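Local atomic coordinates of endoglucanase (Thermotoga maritima, PDB entry 1VHO), a protein that probably acts as a metal-dependent aminopeptidase of the M42 family, a group of enzymes that bind two divalent metal ions per subunit. Residues D18-Y23 and I152-Q157; Y30-I35 and G48-Y53; H67-G72 and S201-T206. All coordinates share one frame; numbering follows the deposited sequence.

Contact 1 (D18-Y23 and I152-Q157); sequences DGPSGY and IAVIDQ
Pro20 turns its ring at about a right angle to the side chain of Val154, and three ring carbons gather round one methyl. Val154 CG1 is 3.6 Å from Pro20 CG, and CB and CD are scarcely farther from it. The same Pro20 CG also meets Ile152 CG2, at 3.9 Å, so the ring tip touches both residues of the strand that face it. Beyond the proline, Ile152 points CG1 anti to its carbonyl carbon (chi1 -66°), which lays CG1 over one face of the Tyr23 ring, 4.1 Å above the plane and offset toward the rim; CD1 then runs on to 3.9 Å from Tyr23 CE2. A type II turn, closed by the 2.9 Å bond from Tyr23 N to Pro20 O, brings the tyrosine back beside its proline. Val154 CG2 lies against the carboxylate of Asp18, 3.6 Å from Asp18 CG and almost equally far from both oxygens. Those oxygens have their polar partners in Tyr104, Arg102 and Lys169. The contact thus seats the loop between helices 7-16 and 25-35 on strand 152-155 of the antiparallel sheet, joining the two parts of the M42 peptidase fold, an alpha/beta catalytic domain and a smaller beta domain.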
ATOM      1  N   ASP A  18       1.276  10.553   5.335  1.00 13.96           N
ATOM      2  CA  ASP A  18       1.176   9.708   6.514  1.00 14.13           C
ATOM      3  C   ASP A  18      -0.236   9.188   6.723  1.00 14.82           C
ATOM      4  O   ASP A  18      -1.175   9.968   6.980  1.00 15.45           O
ATOM      5  CB  ASP A  18       1.671  10.445   7.765  1.00 16.59           C
ATOM      6  CG  ASP A  18       3.128  10.861   7.708  1.00 17.51           C
ATOM      7  OD1 ASP A  18       3.924  10.262   6.953  1.00 16.86           O
ATOM      8  OD2 ASP A  18       3.532  11.839   8.412  1.00 16.83           O
ATOM      9  N   GLY A  19      -0.368   7.853   6.682  1.00 11.90           N
ATOM     10  CA  GLY A  19      -1.685   7.234   6.936  1.00 14.41           C
ATOM     11  C   GLY A  19      -1.505   5.916   7.673  1.00 15.41           C
ATOM     12  O   GLY A  19      -1.637   4.816   7.109  1.00 15.16           O
ATOM     13  N   PRO A  20      -1.006   5.954   8.906  1.00 14.69           N
ATOM     14  CA  PRO A  20      -0.781   4.759   9.698  1.00 14.17           C
ATOM     15  C   PRO A  20      -2.146   4.081   9.944  1.00 15.62           C
ATOM     16  O   PRO A  20      -3.153   4.772   9.855  1.00 14.90           O
ATOM     17  CB  PRO A  20      -0.201   5.279  11.021  1.00 15.23           C
ATOM     18  CG  PRO A  20      -0.730   6.687  11.100  1.00 15.19           C
ATOM     19  CD  PRO A  20      -0.720   7.200   9.686  1.00 13.32           C
ATOM     20  N   SER A  21      -2.121   2.789  10.127  1.00 16.25           N
ATOM     21  CA  SER A  21      -3.383   2.028  10.303  1.00 18.51           C
ATOM     22  C   SER A  21      -4.319   2.745  11.271  1.00 19.22           C
ATOM     23  O   SER A  21      -3.891   3.103  12.388  1.00 18.63           O
ATOM     24  CB  SER A  21      -3.046   0.650  10.878  1.00 17.51           C
ATOM     25  OG  SER A  21      -2.095   0.031   9.998  1.00 23.68           O
ATOM     26  N   GLY A  22      -5.565   2.900  10.854  1.00 18.53           N
ATOM     27  CA  GLY A  22      -6.569   3.558  11.688  1.00 20.61           C
ATOM     28  C   GLY A  22      -6.692   5.037  11.441  1.00 20.86           C
ATOM     29  O   GLY A  22      -7.637   5.690  11.927  1.00 21.17           O
ATOM     30  N   TYR A  23      -5.685   5.671  10.830  1.00 16.24           N
ATOM     31  CA  TYR A  23      -5.656   7.119  10.607  1.00 15.16           C
ATOM     32  C   TYR A  23      -5.266   7.416   9.155  1.00 16.88           C
ATOM     33  O   TYR A  23      -4.371   8.217   8.875  1.00 16.60           O
ATOM     34  CB  TYR A  23      -4.592   7.745  11.557  1.00 16.54           C
ATOM     35  CG  TYR A  23      -4.756   7.244  12.991  1.00 17.25           C
ATOM     36  CD1 TYR A  23      -5.673   7.867  13.844  1.00 17.06           C
ATOM     37  CD2 TYR A  23      -4.075   6.141  13.449  1.00 17.91           C
ATOM     38  CE1 TYR A  23      -5.885   7.367  15.120  1.00 18.69           C
ATOM     39  CE2 TYR A  23      -4.264   5.635  14.742  1.00 18.49           C
ATOM     40  CZ  TYR A  23      -5.173   6.286  15.566  1.00 20.66           C
ATOM     41  OH  TYR A  23      -5.371   5.793  16.839  1.00 22.01           O
ATOM     42  N   ILE A 152       0.721   9.545  17.975  1.00 16.61           N
ATOM     43  CA  ILE A 152       1.013   8.515  16.958  1.00 14.83           C
ATOM     44  C   ILE A 152       2.295   8.872  16.192  1.00 16.26           C
ATOM     45  O   ILE A 152       2.475  10.002  15.796  1.00 16.38           O
ATOM     46  CB  ILE A 152      -0.153   8.451  15.975  1.00 15.52           C
ATOM     47  CG1 ILE A 152      -1.463   7.942  16.675  1.00 16.43           C
ATOM     48  CG2 ILE A 152       0.157   7.558  14.759  1.00 14.69           C
ATOM     49  CD1 ILE A 152      -1.327   6.536  17.211  1.00 16.27           C
ATOM     50  N   ALA A 153       3.121   7.867  15.953  1.00 17.71           N
ATOM     51  CA  ALA A 153       4.370   8.073  15.216  1.00 16.22           C
ATOM     52  C   ALA A 153       4.373   7.235  13.944  1.00 16.57           C
ATOM     53  O   ALA A 153       3.719   6.204  13.898  1.00 16.20           O
ATOM     54  CB  ALA A 153       5.542   7.554  16.088  1.00 16.59           C
ATOM     55  N   VAL A 154       5.036   7.739  12.893  1.00 14.01           N
ATOM     56  CA  VAL A 154       5.197   6.945  11.685  1.00 14.53           C
ATOM     57  C   VAL A 154       6.701   7.042  11.342  1.00 15.92           C
ATOM     58  O   VAL A 154       7.416   7.846  11.945  1.00 14.31           O
ATOM     59  CB  VAL A 154       4.364   7.463  10.504  1.00 16.38           C
ATOM     60  CG1 VAL A 154       2.845   7.301  10.807  1.00 17.18           C
ATOM     61  CG2 VAL A 154       4.685   8.939  10.279  1.00 15.40           C
ATOM     62  N   ILE A 155       7.145   6.286  10.362  1.00 15.07           N
ATOM     63  CA  ILE A 155       8.545   6.364   9.924  1.00 14.97           C
ATOM     64  C   ILE A 155       8.788   7.716   9.272  1.00 14.96           C
ATOM     65  O   ILE A 155       7.985   8.251   8.501  1.00 14.11           O
ATOM     66  CB  ILE A 155       8.776   5.239   8.872  1.00 15.15           C
ATOM     67  CG1 ILE A 155       8.785   3.896   9.586  1.00 18.19           C
ATOM     68  CG2 ILE A 155      10.087   5.460   8.116  1.00 15.92           C
ATOM     69  CD1 ILE A 155       9.886   3.742  10.572  1.00 25.07           C
ATOM     70  N   ASP A 156       9.916   8.354   9.629  1.00 13.26           N
ATOM     71  CA  ASP A 156      10.228   9.670   9.078  1.00 16.00           C
ATOM     72  C   ASP A 156      11.194   9.467   7.889  1.00 16.30           C
ATOM     73  O   ASP A 156      12.369   9.302   8.120  1.00 14.89           O
ATOM     74  CB  ASP A 156      10.865  10.552  10.137  1.00 14.76           C
ATOM     75  CG  ASP A 156      11.177  11.966   9.721  1.00 19.52           C
ATOM     76  OD1 ASP A 156      10.726  12.458   8.653  1.00 18.88           O
ATOM     77  OD2 ASP A 156      11.929  12.658  10.443  1.00 19.11           O
ATOM     78  N   GLN A 157      10.639   9.367   6.704  1.00 14.62           N
ATOM     79  CA  GLN A 157      11.442   9.134   5.493  1.00 15.65           C
ATOM     80  C   GLN A 157      10.913   9.989   4.341  1.00 13.43           C
ATOM     81  O   GLN A 157       9.696   9.964   4.072  1.00 14.54           O
ATOM     82  CB  GLN A 157      11.277   7.672   5.033  1.00 15.80           C
ATOM     83  CG  GLN A 157      12.112   7.287   3.783  1.00 15.18           C
ATOM     84  CD  GLN A 157      13.587   7.241   4.094  1.00 19.48           C
ATOM     85  OE1 GLN A 157      14.036   6.860   5.177  1.00 20.78           O
ATOM     86  NE2 GLN A 157      14.483   7.588   3.136  1.00 17.82           N
TER

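Contact 2 (Y30-I35 and G48-Y53); sequences YIKSVI and GSLIGY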
ATOM      1  N   TYR A  30      -5.901  12.630  -0.396  1.00 16.51           N
ATOM      2  CA  TYR A  30      -5.044  12.870  -1.572  1.00 15.55           C
ATOM      3  C   TYR A  30      -5.494  12.022  -2.763  1.00 15.71           C
ATOM      4  O   TYR A  30      -5.585  12.528  -3.893  1.00 16.28           O
ATOM      5  CB  TYR A  30      -3.590  12.506  -1.196  1.00 15.47           C
ATOM      6  CG  TYR A  30      -2.577  12.596  -2.321  1.00 13.51           C
ATOM      7  CD1 TYR A  30      -2.438  11.491  -3.190  1.00 16.15           C
ATOM      8  CD2 TYR A  30      -1.832  13.703  -2.576  1.00 16.47           C
ATOM      9  CE1 TYR A  30      -1.529  11.532  -4.241  1.00 16.07           C
ATOM     10  CE2 TYR A  30      -0.905  13.762  -3.620  1.00 18.13           C
ATOM     11  CZ  TYR A  30      -0.778  12.650  -4.450  1.00 17.31           C
ATOM     12  OH  TYR A  30       0.113  12.719  -5.494  1.00 19.93           O
ATOM     13  N   ILE A  31      -5.723  10.722  -2.541  1.00 16.71           N
ATOM     14  CA  ILE A  31      -6.113   9.844  -3.670  1.00 18.70           C
ATOM     15  C   ILE A  31      -7.448  10.308  -4.243  1.00 19.41           C
ATOM     16  O   ILE A  31      -7.580  10.356  -5.463  1.00 20.70           O
ATOM     17  CB  ILE A  31      -6.221   8.378  -3.218  1.00 19.13           C
ATOM     18  CG1 ILE A  31      -4.836   7.907  -2.726  1.00 17.10           C
ATOM     19  CG2 ILE A  31      -6.782   7.468  -4.301  1.00 16.32           C
ATOM     20  CD1 ILE A  31      -4.919   6.583  -1.967  1.00 17.63           C
ATOM     21  N   LYS A  32      -8.389  10.683  -3.379  1.00 19.27           N
ATOM     22  CA  LYS A  32      -9.680  11.186  -3.871  1.00 22.34           C
ATOM     23  C   LYS A  32      -9.486  12.349  -4.812  1.00 21.98           C
ATOM     24  O   LYS A  32     -10.066  12.426  -5.918  1.00 21.41           O
ATOM     25  CB  LYS A  32     -10.605  11.537  -2.706  1.00 25.45           C
ATOM     26  CG  LYS A  32     -11.939  12.117  -3.127  1.00 32.21           C
ATOM     27  CD  LYS A  32     -12.837  12.385  -1.919  1.00 37.65           C
ATOM     28  CE  LYS A  32     -14.196  12.926  -2.392  1.00 42.57           C
ATOM     29  NZ  LYS A  32     -14.017  14.124  -3.278  1.00 44.86           N
ATOM     30  N   SER A  33      -8.600  13.291  -4.471  1.00 19.42           N
ATOM     31  CA  SER A  33      -8.359  14.432  -5.342  1.00 20.71           C
ATOM     32  C   SER A  33      -7.660  14.108  -6.641  1.00 22.00           C
ATOM     33  O   SER A  33      -7.949  14.794  -7.677  1.00 21.05           O
ATOM     34  CB  SER A  33      -7.598  15.482  -4.518  0.65 21.19           C
ATOM     35  OG  SER A  33      -7.483  16.698  -5.186  0.65 22.55           O
ATOM     36  N   VAL A  34      -6.713  13.147  -6.652  1.00 18.31           N
ATOM     37  CA  VAL A  34      -6.038  12.889  -7.920  1.00 18.22           C
ATOM     38  C   VAL A  34      -6.948  12.026  -8.816  1.00 17.07           C
ATOM     39  O   VAL A  34      -6.739  12.102 -10.046  1.00 19.58           O
ATOM     40  CB  VAL A  34      -4.700  12.155  -7.672  0.65 21.74           C
ATOM     41  CG1 VAL A  34      -3.991  11.787  -8.957  0.65 18.23           C
ATOM     42  CG2 VAL A  34      -3.786  13.036  -6.808  0.65 25.25           C
ATOM     43  N   ILE A  35      -7.829  11.216  -8.282  1.00 16.03           N
ATOM     44  CA  ILE A  35      -8.669  10.388  -9.164  1.00 17.63           C
ATOM     45  C   ILE A  35      -9.929  11.071  -9.627  1.00 18.97           C
ATOM     46  O   ILE A  35     -10.596  10.615 -10.580  1.00 18.48           O
ATOM     47  CB  ILE A  35      -9.031   9.016  -8.562  1.00 17.53           C
ATOM     48  CG1 ILE A  35     -10.021   9.154  -7.399  1.00 18.61           C
ATOM     49  CG2 ILE A  35      -7.740   8.316  -8.187  1.00 18.40           C
ATOM     50  CD1 ILE A  35     -10.603   7.813  -6.944  1.00 22.99           C
ATOM     51  N   GLY A  48     -13.711   4.651   6.173  1.00 25.82           N
ATOM     52  CA  GLY A  48     -12.800   5.564   5.509  1.00 26.00           C
ATOM     53  C   GLY A  48     -12.163   5.052   4.221  1.00 24.22           C
ATOM     54  O   GLY A  48     -11.307   5.762   3.666  1.00 22.02           O
ATOM     55  N   SER A  49     -12.643   3.943   3.685  1.00 23.59           N
ATOM     56  CA  SER A  49     -12.094   3.411   2.420  1.00 24.36           C
ATOM     57  C   SER A  49     -12.656   4.234   1.280  1.00 24.94           C
ATOM     58  O   SER A  49     -13.711   4.903   1.452  1.00 28.09           O
ATOM     59  CB  SER A  49     -12.400   1.946   2.213  1.00 20.46           C
ATOM     60  OG  SER A  49     -11.761   1.079   3.140  1.00 21.75           O
ATOM     61  N   LEU A  50     -11.985   4.286   0.140  1.00 22.08           N
ATOM     62  CA  LEU A  50     -12.438   5.052  -0.985  1.00 23.00           C
ATOM     63  C   LEU A  50     -12.662   4.142  -2.203  1.00 24.17           C
ATOM     64  O   LEU A  50     -11.806   3.291  -2.482  1.00 23.07           O
ATOM     65  CB  LEU A  50     -11.409   6.149  -1.325  1.00 21.61           C
ATOM     66  CG  LEU A  50     -11.689   6.995  -2.561  1.00 21.13           C
ATOM     67  CD1 LEU A  50     -12.749   8.061  -2.277  1.00 26.12           C
ATOM     68  CD2 LEU A  50     -10.414   7.688  -3.054  1.00 22.67           C
ATOM     69  N   ILE A  51     -13.812   4.244  -2.840  1.00 23.20           N
ATOM     70  CA  ILE A  51     -14.108   3.438  -4.042  1.00 23.65           C
ATOM     71  C   ILE A  51     -14.343   4.359  -5.219  1.00 24.14           C
ATOM     72  O   ILE A  51     -15.245   5.226  -5.164  1.00 27.97           O
ATOM     73  CB  ILE A  51     -15.300   2.473  -3.872  1.00 22.66           C
ATOM     74  CG1 ILE A  51     -14.982   1.383  -2.861  1.00 22.24           C
ATOM     75  CG2 ILE A  51     -15.622   1.807  -5.249  1.00 21.76           C
ATOM     76  CD1 ILE A  51     -15.071   1.765  -1.388  1.00 27.80           C
ATOM     77  N   GLY A  52     -13.492   4.300  -6.244  1.00 23.49           N
ATOM     78  CA  GLY A  52     -13.672   5.171  -7.429  1.00 20.95           C
ATOM     79  C   GLY A  52     -14.568   4.379  -8.403  1.00 23.67           C
ATOM     80  O   GLY A  52     -14.258   3.170  -8.589  1.00 25.04           O
ATOM     81  N   TYR A  53     -15.544   4.999  -9.019  1.00 20.73           N
ATOM     82  CA  TYR A  53     -16.410   4.261  -9.961  1.00 23.69           C
ATOM     83  C   TYR A  53     -16.345   4.861 -11.352  1.00 22.94           C
ATOM     84  O   TYR A  53     -16.541   6.070 -11.546  1.00 22.44           O
ATOM     85  CB  TYR A  53     -17.852   4.232  -9.452  1.00 24.25           C
ATOM     86  CG  TYR A  53     -18.858   3.722 -10.462  1.00 29.59           C
ATOM     87  CD1 TYR A  53     -18.730   2.444 -10.981  1.00 30.44           C
ATOM     88  CD2 TYR A  53     -19.911   4.503 -10.916  1.00 34.01           C
ATOM     89  CE1 TYR A  53     -19.628   1.939 -11.894  1.00 33.53           C
ATOM     90  CE2 TYR A  53     -20.836   4.005 -11.835  1.00 35.76           C
ATOM     91  CZ  TYR A  53     -20.681   2.723 -12.308  1.00 36.70           C
ATOM     92  OH  TYR A  53     -21.554   2.186 -13.232  1.00 39.66           O
TER
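Just ahead of Leu50, whose CD2 methyl meets Ile31, Lys32 and Ile35, the hydroxyl of Ser49 is held by two groups from one neighbouring loop: Val202 N donates to Ser49 OG over 2.9 Å, and Glu205 OE2 is its second partner. Since Glu205 is a predicted zinc ligand, this serine probably helps to position it, and the start of the strand is fixed at the same point. From Leu50 onward the contact is apolar. Leu50 carries CG anti to its backbone N (chi1 176°), and its CD2 lodges against the helix backbone itself, 3.6 Å from Lys32 N. Lys32 adds its CB, 3.9 Å from the same Leu50 CD2, while the rest of the lysine chain leads away. Ile31 and Leu50 pass one another running opposite ways, with Ile31 CG2 3.8 Å from Leu50 CD2. Ile35 instead meets the leucine tip to tip. Its CG1 lies between the backbone N and the carbonyl carbon (chi1 71°), and its CD1 ends 3.9 Å from Leu50 CD2. Ile35 CD1 also lies over Gly52, 4.1 Å from Gly52 CA. Behind these residues Ile31 leans on Phe200 of strand 195-201, and both isoleucines touch helix 171-187. The axes of helix 30-35 and strand 50-53 are 9.7 Å apart with 8° between their directions, the near-aligned packing of a helix on a beta sheet that characterises alpha/beta folds such as this catalytic domain.

Contact 3 (H67-G72 and S201-T206); sequences HVDEIG and SVQEET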
ATOM      1  N   HIS A  67      -4.465  -1.930  -0.595  1.00 17.71           N
ATOM      2  CA  HIS A  67      -4.483  -1.442   0.795  1.00 19.88           C
ATOM      3  C   HIS A  67      -3.874  -0.019   0.787  1.00 21.44           C
ATOM      4  O   HIS A  67      -3.095   0.315  -0.127  1.00 18.37           O
ATOM      5  CB  HIS A  67      -3.588  -2.315   1.678  1.00 19.34           C
ATOM      6  CG  HIS A  67      -3.983  -3.737   1.838  1.00 23.61           C
ATOM      7  ND1 HIS A  67      -4.896  -4.145   2.799  1.00 26.53           N
ATOM      8  CD2 HIS A  67      -3.581  -4.865   1.182  1.00 24.08           C
ATOM      9  CE1 HIS A  67      -5.041  -5.451   2.735  1.00 26.84           C
ATOM     10  NE2 HIS A  67      -4.254  -5.906   1.773  1.00 31.17           N
ATOM     11  N   VAL A  68      -4.097   0.766   1.840  1.00 19.48           N
ATOM     12  CA  VAL A  68      -3.569   2.135   1.830  1.00 20.00           C
ATOM     13  C   VAL A  68      -2.717   2.487   3.041  1.00 17.69           C
ATOM     14  O   VAL A  68      -2.000   3.504   2.960  1.00 17.18           O
ATOM     15  CB  VAL A  68      -4.660   3.223   1.748  1.00 21.40           C
ATOM     16  CG1 VAL A  68      -5.610   3.051   0.560  1.00 23.20           C
ATOM     17  CG2 VAL A  68      -5.486   3.292   3.017  1.00 26.00           C
ATOM     18  N   ASP A  69      -2.816   1.713   4.132  1.00 16.95           N
ATOM     19  CA  ASP A  69      -2.089   2.085   5.341  1.00 17.80           C
ATOM     20  C   ASP A  69      -0.616   1.817   5.347  1.00 18.19           C
ATOM     21  O   ASP A  69       0.027   1.280   4.415  1.00 17.34           O
ATOM     22  CB  ASP A  69      -2.778   1.428   6.585  1.00 17.38           C
ATOM     23  CG  ASP A  69      -2.544  -0.068   6.689  1.00 24.99           C
ATOM     24  OD1 ASP A  69      -2.136  -0.694   5.684  1.00 27.47           O
ATOM     25  OD2 ASP A  69      -2.765  -0.706   7.744  1.00 21.83           O
ATOM     26  N   GLU A  70       0.012   2.227   6.451  1.00 16.14           N
ATOM     27  CA  GLU A  70       1.428   2.014   6.698  1.00 16.04           C
ATOM     28  C   GLU A  70       1.609   1.720   8.190  1.00 17.14           C
ATOM     29  O   GLU A  70       0.706   1.985   8.995  1.00 17.45           O
ATOM     30  CB  GLU A  70       2.304   3.230   6.358  1.00 12.17           C
ATOM     31  CG  GLU A  70       1.944   4.479   7.242  1.00 13.86           C
ATOM     32  CD  GLU A  70       2.564   5.717   6.582  1.00 15.89           C
ATOM     33  OE1 GLU A  70       3.763   6.007   6.829  1.00 15.19           O
ATOM     34  OE2 GLU A  70       1.892   6.401   5.795  1.00 13.82           O
ATOM     35  N   ILE A  71       2.786   1.283   8.557  1.00 17.44           N
ATOM     36  CA  ILE A  71       3.017   0.993   9.972  1.00 20.07           C
ATOM     37  C   ILE A  71       3.073   2.300  10.755  1.00 19.25           C
ATOM     38  O   ILE A  71       3.400   3.402  10.294  1.00 16.41           O
ATOM     39  CB  ILE A  71       4.281   0.164  10.186  1.00 26.88           C
ATOM     40  CG1 ILE A  71       5.525   0.953   9.849  1.00 26.96           C
ATOM     41  CG2 ILE A  71       4.208  -1.137   9.364  1.00 26.97           C
ATOM     42  CD1 ILE A  71       6.416   1.144  11.075  1.00 33.09           C
ATOM     43  N   GLY A  72       2.683   2.140  12.021  1.00 16.67           N
ATOM     44  CA  GLY A  72       2.686   3.284  12.920  1.00 19.16           C
ATOM     45  C   GLY A  72       2.874   2.746  14.360  1.00 19.14           C
ATOM     46  O   GLY A  72       2.826   1.517  14.600  1.00 20.20           O
ATOM     47  N   SER A 201      -8.621   0.413   0.270  1.00 19.34           N
ATOM     48  CA  SER A 201      -9.033  -0.061   1.563  1.00 20.63           C
ATOM     49  C   SER A 201      -8.190   0.352   2.754  1.00 22.59           C
ATOM     50  O   SER A 201      -6.975   0.156   2.759  1.00 21.39           O
ATOM     51  CB  SER A 201      -9.010  -1.623   1.536  1.00 23.67           C
ATOM     52  OG  SER A 201      -9.727  -2.142   2.639  1.00 30.62           O
ATOM     53  N   VAL A 202      -8.910   0.797   3.803  1.00 21.59           N
ATOM     54  CA  VAL A 202      -8.187   1.157   5.035  1.00 22.58           C
ATOM     55  C   VAL A 202      -8.106  -0.054   5.941  1.00 24.78           C
ATOM     56  O   VAL A 202      -8.751  -1.091   5.731  1.00 25.45           O
ATOM     57  CB  VAL A 202      -8.848   2.343   5.753  1.00 20.28           C
ATOM     58  CG1 VAL A 202      -8.833   3.566   4.856  1.00 22.30           C
ATOM     59  CG2 VAL A 202     -10.295   1.962   6.137  1.00 20.94           C
ATOM     60  N   GLN A 203      -7.324   0.037   7.015  1.00 23.83           N
ATOM     61  CA  GLN A 203      -7.108  -1.082   7.894  1.00 28.78           C
ATOM     62  C   GLN A 203      -8.346  -1.649   8.587  1.00 31.44           C
ATOM     63  O   GLN A 203      -8.435  -2.872   8.722  1.00 31.29           O
ATOM     64  CB  GLN A 203      -6.098  -0.696   8.992  1.00 28.11           C
ATOM     65  CG  GLN A 203      -5.396  -1.929   9.569  1.00 35.83           C
ATOM     66  CD  GLN A 203      -5.870  -2.199  10.983  1.00 40.45           C
ATOM     67  OE1 GLN A 203      -6.642  -1.404  11.515  1.00 43.53           O
ATOM     68  NE2 GLN A 203      -5.399  -3.296  11.558  1.00 43.08           N
ATOM     69  N   GLU A 204      -9.275  -0.801   8.989  1.00 33.69           N
ATOM     70  CA  GLU A 204     -10.436  -1.274   9.729  1.00 37.65           C
ATOM     71  C   GLU A 204     -11.521  -1.969   8.945  1.00 38.64           C
ATOM     72  O   GLU A 204     -12.579  -2.225   9.567  1.00 40.37           O
ATOM     73  CB  GLU A 204     -10.999  -0.118  10.577  1.00 40.67           C
ATOM     74  CG  GLU A 204     -10.114   0.165  11.799  1.00 47.63           C
ATOM     75  CD  GLU A 204     -10.504   1.422  12.549  1.00 53.37           C
ATOM     76  OE1 GLU A 204     -11.671   1.868  12.427  1.00 55.87           O
ATOM     77  OE2 GLU A 204      -9.660   1.992  13.286  1.00 53.76           O
ATOM     78  N   GLU A 205     -11.333  -2.351   7.694  1.00 36.70           N
ATOM     79  CA  GLU A 205     -12.345  -3.048   6.924  1.00 36.36           C
ATOM     80  C   GLU A 205     -12.260  -4.538   7.226  1.00 36.73           C
ATOM     81  O   GLU A 205     -11.208  -5.039   7.605  1.00 36.60           O
ATOM     82  CB  GLU A 205     -12.174  -2.849   5.401  1.00 33.95           C
ATOM     83  CG  GLU A 205     -12.192  -1.382   4.999  1.00 30.80           C
ATOM     84  CD  GLU A 205     -13.561  -0.762   4.984  1.00 30.38           C
ATOM     85  OE1 GLU A 205     -14.526  -1.464   5.351  1.00 33.70           O
ATOM     86  OE2 GLU A 205     -13.732   0.408   4.603  1.00 29.44           O
ATOM     87  N   THR A 206     -13.362  -5.259   6.951  1.00 37.38           N
ATOM     88  CA  THR A 206     -13.360  -6.695   7.209  1.00 37.43           C
ATOM     89  C   THR A 206     -12.590  -7.452   6.148  1.00 37.05           C
ATOM     90  O   THR A 206     -11.964  -8.478   6.449  1.00 39.23           O
ATOM     91  CB  THR A 206     -14.801  -7.231   7.313  1.00 37.77           C
ATOM     92  OG1 THR A 206     -15.494  -7.007   6.074  1.00 37.24           O
ATOM     93  CG2 THR A 206     -15.538  -6.471   8.410  1.00 37.37           C
TER
HETATM   94  O   HOH W   1      -5.082  -0.449   4.534  1.00 33.27           O
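A chi1 of -55° sets Val68 CG2 between the backbone N and the carbonyl carbon, while -61° turns Val202 CG1 anti to its carbonyl carbon; the two side chains run alongside each other in the same direction, and Val68 CG2 comes 3.8 Å from Val202 CG1. They follow directly on the C-terminal ends of adjacent parallel strands, 61-67 and 195-201, where the M42 fold gathers its metal site: His67 and Glu205 are predicted zinc ligands and Glu204 the predicted proton acceptor. His67 NE2 is hydrogen-bonded to Asp287 OD2, and a cacodylate ion, probably from the crystallisation liquor, lies close to Ser201, consistent with a pocket here. Farther out, Asp69 crosses Gln203 obliquely, its OD2 3.4 Å from Gln203 CG and the carboxylate and amide planes 23° apart. This oxygen has its hydrogen-bond partner in Ser21 OG. The last parallel bridge pairs His67 with Ser201 and is slack: Val68 N gives Ser201 O only a weak bond of 3.1 Å, and the CA-H of His67 approaches the same oxygen. A water supplies what the diverging backbones no longer offer each other, accepting from Asp69 N at 3.2 Å and donating to Ser201 O at 2.7 Å.

How the contacts relate
Contact 2 is the buried one, a helix-on-sheet junction made of apolar contacts. Contacts 1 and 3 are only partly buried; the former joins a catalytic-domain loop to the beta domain by van der Waals packing, whereas the latter combines valine packing with a weak backbone bond and a bridging water, at strand ends that contribute to the predicted metal site. Contact 3 touches both others: Gly19 N of contact 1 probably bonds to Glu70 OE2, and Gly48 O of contact 2 packs on Val202. Contacts 1 and 2 do not touch, their nearest atoms lying about 8 Å apart, yet helix 25-35 follows closely on loop 18-23. Segment 67-72 leads from the mixed sheet toward the beta domain.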